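PDB 3TGV: heme-binding protein HutZ from Vibrio cholerae, which binds heme and probably degrades it to biliverdin beta and delta, releasing the iron. Local coordinates for residues 7-10 against 11-14; 21-24 against 25-29. The protein carries 1 engineered substitution. All blocks are in the same frame, centred on the assembly; numbering follows the deposited sequence.

Contact 1: 7-10 against 11-14; sequences IKEF and RQER
Phe10 and Arg14, one turn apart at the C-terminal end of helix 3-13, pack with the aliphatic part of the arginine laid over the phenylalanine ring. Arg14 is followed here from its root outward. Its CB lies 3.5 Å from Phe10 O, the carbonyl that also accepts the backbone N-H of Arg14 in a nearly straight bond (2.9 Å, 170°). With CG anti to the carbonyl carbon (chi1 -60°), CG is set above the centre of the Phe10 ring, 3.7 Å from the centroid and 9° off the normal, a CH-pi contact. CD moves on toward the rim of the same ring, near CZ and CE1. Bends at chi2 and chi3 then turn the guanidinium back to Glu13, which it grips side-on: Arg14 NE meets Glu13 OE1 at 2.7 Å and Arg14 NH2 meets Glu13 OE2 at 3.0 Å, both close to the guanidinium plane, with OE2 using its syn lone pair. The remaining nitrogen, NH1, reaches Asp69, in a salt bridge, and the carbonyl of Ile67.

Earlier in the helix, backbone N-H groups of Arg11, Gln12 and Glu13 bond to the carbonyls of Ile7, Lys8 and Glu9, the regular i to i+4 pattern. Arg11 runs its CD past Ile7 CG2 at 3.9 Å, while its NH2 is held by the Tyr42 hydroxyl. Phe138 meets the Phe10 ring edge-to-face, and the side chain of Phe10 also touches Met66 and Leu82.

Two carboxylates thus share the charge of Arg14, which probably favours its protonated state, and the paired bonds to Glu13 restrict rotation of the guanidinium. Its methylenes give the aromatic ring a nonpolar lid, so one side chain serves both the buried ring and the ionic network where the helix ends.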
ATOM      1  N   ILE A   7       1.864 -19.150  -6.025  1.00 29.94           N
ATOM      2  CA  ILE A   7       0.809 -18.155  -5.980  1.00 28.23           C
ATOM      3  C   ILE A   7      -0.266 -18.547  -4.972  1.00 32.88           C
ATOM      4  O   ILE A   7      -0.718 -17.719  -4.183  1.00 27.17           O
ATOM      5  CB  ILE A   7       0.198 -17.938  -7.353  1.00 30.17           C
ATOM      6  CG1 ILE A   7       1.255 -17.308  -8.271  1.00 31.01           C
ATOM      7  CG2 ILE A   7      -1.050 -17.071  -7.249  1.00 26.40           C
ATOM      8  CD1 ILE A   7       0.835 -17.194  -9.708  1.00 33.34           C
ATOM      9  N   LYS A   8      -0.658 -19.815  -4.995  1.00 31.71           N
ATOM     10  CA  LYS A   8      -1.658 -20.315  -4.066  1.00 31.78           C
ATOM     11  C   LYS A   8      -1.187 -20.140  -2.627  1.00 32.88           C
ATOM     12  O   LYS A   8      -1.891 -19.548  -1.814  1.00 32.47           O
ATOM     13  CB  LYS A   8      -1.977 -21.780  -4.361  1.00 37.48           C
ATOM     14  CG  LYS A   8      -3.120 -22.356  -3.534  1.00 34.12           C
ATOM     15  CD  LYS A   8      -3.574 -23.681  -4.116  1.00 41.30           C
ATOM     16  CE  LYS A   8      -4.297 -24.534  -3.092  1.00 51.27           C
ATOM     17  NZ  LYS A   8      -5.529 -23.880  -2.586  1.00 55.47           N
ATOM     18  N   GLU A   9       0.006 -20.631  -2.310  1.00 32.89           N
ATOM     19  CA  GLU A   9       0.520 -20.497  -0.952  1.00 35.16           C
ATOM     20  C   GLU A   9       0.529 -19.039  -0.484  1.00 32.54           C
ATOM     21  O   GLU A   9       0.192 -18.747   0.660  1.00 30.98           O
ATOM     22  CB  GLU A   9       1.919 -21.088  -0.834  1.00 32.91           C
ATOM     23  CG  GLU A   9       1.996 -22.592  -1.133  1.00 49.53           C
ATOM     24  CD  GLU A   9       1.048 -23.437  -0.273  1.00 59.62           C
ATOM     25  OE1 GLU A   9      -0.190 -23.389  -0.499  1.00 53.47           O
ATOM     26  OE2 GLU A   9       1.550 -24.156   0.626  1.00 68.80           O
ATOM     27  N   PHE A  10       0.924 -18.137  -1.375  1.00 30.07           N
ATOM     28  CA  PHE A  10       1.016 -16.708  -1.067  1.00 28.86           C
ATOM     29  C   PHE A  10      -0.357 -16.135  -0.757  1.00 28.17           C
ATOM     30  O   PHE A  10      -0.527 -15.430   0.229  1.00 30.03           O
ATOM     31  CB  PHE A  10       1.651 -15.979  -2.259  1.00 29.66           C
ATOM     32  CG  PHE A  10       1.953 -14.512  -2.027  1.00 25.80           C
ATOM     33  CD1 PHE A  10       3.082 -14.120  -1.316  1.00 25.89           C
ATOM     34  CD2 PHE A  10       1.147 -13.530  -2.584  1.00 24.32           C
ATOM     35  CE1 PHE A  10       3.393 -12.780  -1.143  1.00 24.18           C
ATOM     36  CE2 PHE A  10       1.441 -12.179  -2.406  1.00 23.40           C
ATOM     37  CZ  PHE A  10       2.569 -11.805  -1.688  1.00 25.10           C
ATOM     38  N   ARG A  11      -1.342 -16.443  -1.596  1.00 28.55           N
ATOM     39  CA  ARG A  11      -2.688 -15.909  -1.396  1.00 28.79           C
ATOM     40  C   ARG A  11      -3.262 -16.414  -0.084  1.00 33.79           C
ATOM     41  O   ARG A  11      -4.021 -15.711   0.572  1.00 29.86           O
ATOM     42  CB  ARG A  11      -3.635 -16.320  -2.521  1.00 31.29           C
ATOM     43  CG  ARG A  11      -3.397 -15.645  -3.864  1.00 36.23           C
ATOM     44  CD  ARG A  11      -4.183 -16.379  -4.964  1.00 35.56           C
ATOM     45  NE  ARG A  11      -5.492 -15.780  -5.161  1.00 40.67           N
ATOM     46  CZ  ARG A  11      -6.539 -16.387  -5.703  1.00 38.98           C
ATOM     47  NH1 ARG A  11      -6.468 -17.647  -6.097  1.00 35.88           N
ATOM     48  NH2 ARG A  11      -7.686 -15.728  -5.815  1.00 44.42           N
ATOM     49  N   GLN A  12      -2.905 -17.640   0.287  1.00 30.41           N
ATOM     50  CA  GLN A  12      -3.401 -18.242   1.526  1.00 34.67           C
ATOM     51  C   GLN A  12      -2.715 -17.683   2.770  1.00 30.40           C
ATOM     52  O   GLN A  12      -3.336 -17.546   3.825  1.00 36.18           O
ATOM     53  CB  GLN A  12      -3.247 -19.769   1.474  1.00 36.46           C
ATOM     54  CG  GLN A  12      -4.333 -20.456   0.671  1.00 39.88           C
ATOM     55  CD  GLN A  12      -4.096 -21.949   0.495  1.00 44.94           C
ATOM     56  OE1 GLN A  12      -3.020 -22.465   0.806  1.00 47.37           O
ATOM     57  NE2 GLN A  12      -5.108 -22.650  -0.009  1.00 46.93           N
ATOM     58  N   GLU A  13      -1.431 -17.364   2.650  1.00 31.70           N
ATOM     59  CA  GLU A  13      -0.669 -16.872   3.792  1.00 34.30           C
ATOM     60  C   GLU A  13      -0.933 -15.392   4.060  1.00 35.32           C
ATOM     61  O   GLU A  13      -1.078 -14.981   5.210  1.00 36.29           O
ATOM     62  CB  GLU A  13       0.832 -17.112   3.579  1.00 34.27           C
ATOM     63  CG  GLU A  13       1.716 -16.707   4.767  1.00 41.65           C
ATOM     64  CD  GLU A  13       2.074 -15.222   4.779  1.00 46.12           C
ATOM     65  OE1 GLU A  13       2.341 -14.667   3.684  1.00 40.16           O
ATOM     66  OE2 GLU A  13       2.092 -14.618   5.886  1.00 44.42           O
ATOM     67  N   ARG A  14      -0.981 -14.584   3.003  1.00 28.31           N
ATOM     68  CA  ARG A  14      -1.161 -13.149   3.184  1.00 30.77           C
ATOM     69  C   ARG A  14      -2.566 -12.865   3.700  1.00 30.85           C
ATOM     70  O   ARG A  14      -3.541 -13.410   3.196  1.00 28.15           O
ATOM     71  CB  ARG A  14      -0.892 -12.404   1.880  1.00 28.19           C
ATOM     72  CG  ARG A  14       0.523 -12.592   1.342  1.00 29.05           C
ATOM     73  CD  ARG A  14       1.498 -11.601   1.957  1.00 30.00           C
ATOM     74  NE  ARG A  14       2.013 -12.049   3.242  1.00 29.28           N
ATOM     75  CZ  ARG A  14       2.526 -11.248   4.169  1.00 35.28           C
ATOM     76  NH1 ARG A  14       2.576  -9.933   3.976  1.00 32.35           N
ATOM     77  NH2 ARG A  14       2.971 -11.763   5.307  1.00 39.90           N
TER

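Contact 2: 21-24 against 25-29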
ATOM      1  N   THR A  21      -7.413   4.004  -3.184  1.00 20.19           N
ATOM      2  CA  THR A  21      -8.766   4.422  -3.509  1.00 25.55           C
ATOM      3  C   THR A  21      -8.750   5.888  -3.926  1.00 26.00           C
ATOM      4  O   THR A  21      -7.715   6.552  -3.843  1.00 24.08           O
ATOM      5  CB  THR A  21      -9.722   4.223  -2.314  1.00 21.81           C
ATOM      6  OG1 THR A  21      -9.238   4.970  -1.192  1.00 22.28           O
ATOM      7  CG2 THR A  21      -9.784   2.752  -1.927  1.00 22.68           C
ATOM      8  N   VAL A  22      -9.893   6.391  -4.380  1.00 26.17           N
ATOM      9  CA  VAL A  22      -9.979   7.783  -4.818  1.00 27.07           C
ATOM     10  C   VAL A  22     -11.302   8.388  -4.386  1.00 26.64           C
ATOM     11  O   VAL A  22     -12.327   7.703  -4.376  1.00 23.98           O
ATOM     12  CB  VAL A  22      -9.849   7.917  -6.345  1.00 27.52           C
ATOM     13  CG1 VAL A  22      -8.390   7.899  -6.766  1.00 26.30           C
ATOM     14  CG2 VAL A  22     -10.634   6.807  -7.039  1.00 26.70           C
ATOM     15  N   ASP A  23     -11.287   9.670  -4.034  1.00 26.94           N
ATOM     16  CA  ASP A  23     -12.536  10.348  -3.723  1.00 33.51           C
ATOM     17  C   ASP A  23     -13.194  10.850  -5.014  1.00 30.90           C
ATOM     18  O   ASP A  23     -12.679  10.625  -6.100  1.00 30.85           O
ATOM     19  CB  ASP A  23     -12.328  11.474  -2.703  1.00 34.66           C
ATOM     20  CG  ASP A  23     -11.560  12.647  -3.269  1.00 33.18           C
ATOM     21  OD1 ASP A  23     -11.132  13.516  -2.469  1.00 31.96           O
ATOM     22  OD2 ASP A  23     -11.401  12.699  -4.510  1.00 36.56           O
ATOM     23  N   ALA A  24     -14.332  11.522  -4.895  1.00 34.33           N
ATOM     24  CA  ALA A  24     -15.119  11.905  -6.070  1.00 34.80           C
ATOM     25  C   ALA A  24     -14.353  12.785  -7.056  1.00 35.16           C
ATOM     26  O   ALA A  24     -14.651  12.796  -8.252  1.00 39.05           O
ATOM     27  CB  ALA A  24     -16.413  12.587  -5.639  1.00 41.80           C
ATOM     28  N   GLN A  25     -13.366  13.519  -6.552  1.00 35.11           N
ATOM     29  CA  GLN A  25     -12.528  14.356  -7.403  1.00 34.88           C
ATOM     30  C   GLN A  25     -11.226  13.661  -7.784  1.00 32.94           C
ATOM     31  O   GLN A  25     -10.339  14.269  -8.376  1.00 32.42           O
ATOM     32  CB  GLN A  25     -12.221  15.685  -6.716  1.00 33.06           C
ATOM     33  CG  GLN A  25     -13.429  16.611  -6.567  1.00 36.89           C
ATOM     34  CD  GLN A  25     -14.484  16.068  -5.621  1.00 43.29           C
ATOM     35  OE1 GLN A  25     -14.229  15.859  -4.428  1.00 40.30           O
ATOM     36  NE2 GLN A  25     -15.686  15.839  -6.149  1.00 49.03           N
ATOM     37  N   GLY A  26     -11.107  12.384  -7.440  1.00 30.80           N
ATOM     38  CA  GLY A  26      -9.915  11.624  -7.784  1.00 30.69           C
ATOM     39  C   GLY A  26      -8.655  11.941  -6.991  1.00 29.45           C
ATOM     40  O   GLY A  26      -7.553  11.763  -7.496  1.00 31.00           O
ATOM     41  N   ARG A  27      -8.804  12.407  -5.753  1.00 28.67           N
ATOM     42  CA  ARG A  27      -7.668  12.479  -4.839  1.00 24.49           C
ATOM     43  C   ARG A  27      -7.383  11.072  -4.309  1.00 24.34           C
ATOM     44  O   ARG A  27      -8.290  10.420  -3.776  1.00 25.00           O
ATOM     45  CB  ARG A  27      -7.974  13.421  -3.659  1.00 25.92           C
ATOM     46  CG  ARG A  27      -8.309  14.843  -4.068  1.00 29.29           C
ATOM     47  CD  ARG A  27      -8.769  15.669  -2.879  1.00 31.90           C
ATOM     48  NE  ARG A  27      -9.329  16.948  -3.299  1.00 31.86           N
ATOM     49  CZ  ARG A  27     -10.623  17.166  -3.500  1.00 35.52           C
ATOM     50  NH1 ARG A  27     -11.500  16.184  -3.319  1.00 34.25           N
ATOM     51  NH2 ARG A  27     -11.044  18.370  -3.875  1.00 37.92           N
ATOM     52  N   PRO A  28      -6.127  10.599  -4.449  1.00 23.85           N
ATOM     53  CA  PRO A  28      -5.718   9.243  -4.051  1.00 24.03           C
ATOM     54  C   PRO A  28      -5.636   9.046  -2.533  1.00 23.07           C
ATOM     55  O   PRO A  28      -5.295   9.956  -1.788  1.00 24.73           O
ATOM     56  CB  PRO A  28      -4.297   9.136  -4.603  1.00 23.50           C
ATOM     57  CG  PRO A  28      -3.800  10.553  -4.555  1.00 25.61           C
ATOM     58  CD  PRO A  28      -4.989  11.384  -4.955  1.00 23.25           C
ATOM     59  N   ASN A  29      -5.925   7.837  -2.080  1.00 23.88           N
ATOM     60  CA  ASN A  29      -5.658   7.483  -0.695  1.00 23.10           C
ATOM     61  C   ASN A  29      -5.095   6.062  -0.651  1.00 21.86           C
ATOM     62  O   ASN A  29      -5.566   5.188  -1.373  1.00 22.12           O
ATOM     63  CB  ASN A  29      -6.937   7.605   0.127  1.00 22.60           C
ATOM     64  CG  ASN A  29      -6.752   7.160   1.546  1.00 22.16           C
ATOM     65  OD1 ASN A  29      -7.118   6.042   1.908  1.00 24.38           O
ATOM     66  ND2 ASN A  29      -6.179   8.033   2.371  1.00 21.35           N
TER
HETATM   67  O   HOH W   1      -7.076   3.725   0.380  1.00 22.92           O
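Thr21 and Asn29 form an antiparallel hydrogen-bonded pair close to the turn of a beta hairpin: Thr21 N gives to Asn29 O and Asn29 N to Thr21 O, both at 2.8 Å. Their side chains lie side by side and point the same way, and a water links Thr21 OG1 with Asn29 OD1, donating to the amide oxygen. Thr21 OG1 has a further partner in Asn55 ND2.

Val22 faces the other side of the sheet, as does Pro28, its non-hydrogen-bonded partner. Its CB packs on Gly26 CA at 4.0 Å, and its CA-H points to Arg27 O.

Asp23 starts a type I turn that runs to Gly26, closed by Gly26 N to Asp23 O at 2.7 Å; its own N bonds to Arg27 O. With CG between the backbone N and the carbonyl carbon (chi1 70°), the carboxylate bends over the turn. Asp23 OD2 accepts from Arg27 N at 2.9 Å, from above the carboxylate plane, and from Gln25 N in a weak bond. Asp23 OD1 makes a salt bridge to Arg27 NH1 at 2.8 Å; it lies in the guanidinium plane, but the carboxylate plane is turned 82° from it, and NH1 comes from above the carboxylate. The same NH1 bonds to Gln25 OE1, on a lone pair of the amide.

Ala24 carries the chain round the turn, its CB 3.4 Å from Gln25 NE2. Gly26, with phi 73°, takes the positive-phi conformation that glycine readily adopts.

The hairpin joins strands 16-22 and 28-38. Helix 51-58 touches the Thr21 and Asn29 side, while Asn59 bonds to the carbonyl of Asp23. Strand 61-67 lies beside Thr21 and Val22, and the second subunit packs its own Val22 on this one and its Gln61 on Arg27 and Pro28.

In the fold
From the N terminus, contact 1 comes first, in the last turns of helix 3-13; being internal to a helix it closes no loop, and it ties that helix to strands 61-67 and 81-91. The chain then enters strand 16-22, whose far end is contact 2, where the turn leads back into strand 28-38. The two are in series, neither nested nor crossed, and lie on opposite sides of the chain's centre, with centres 29 Å and nearest atoms about 18 Å apart. Strand 61-67 neighbours both, and each meets the second subunit, contact 1 just before strand 16-22 begins and contact 2 at its far end, so both lie near the dimer interface of this fold of the FMN-binding clan.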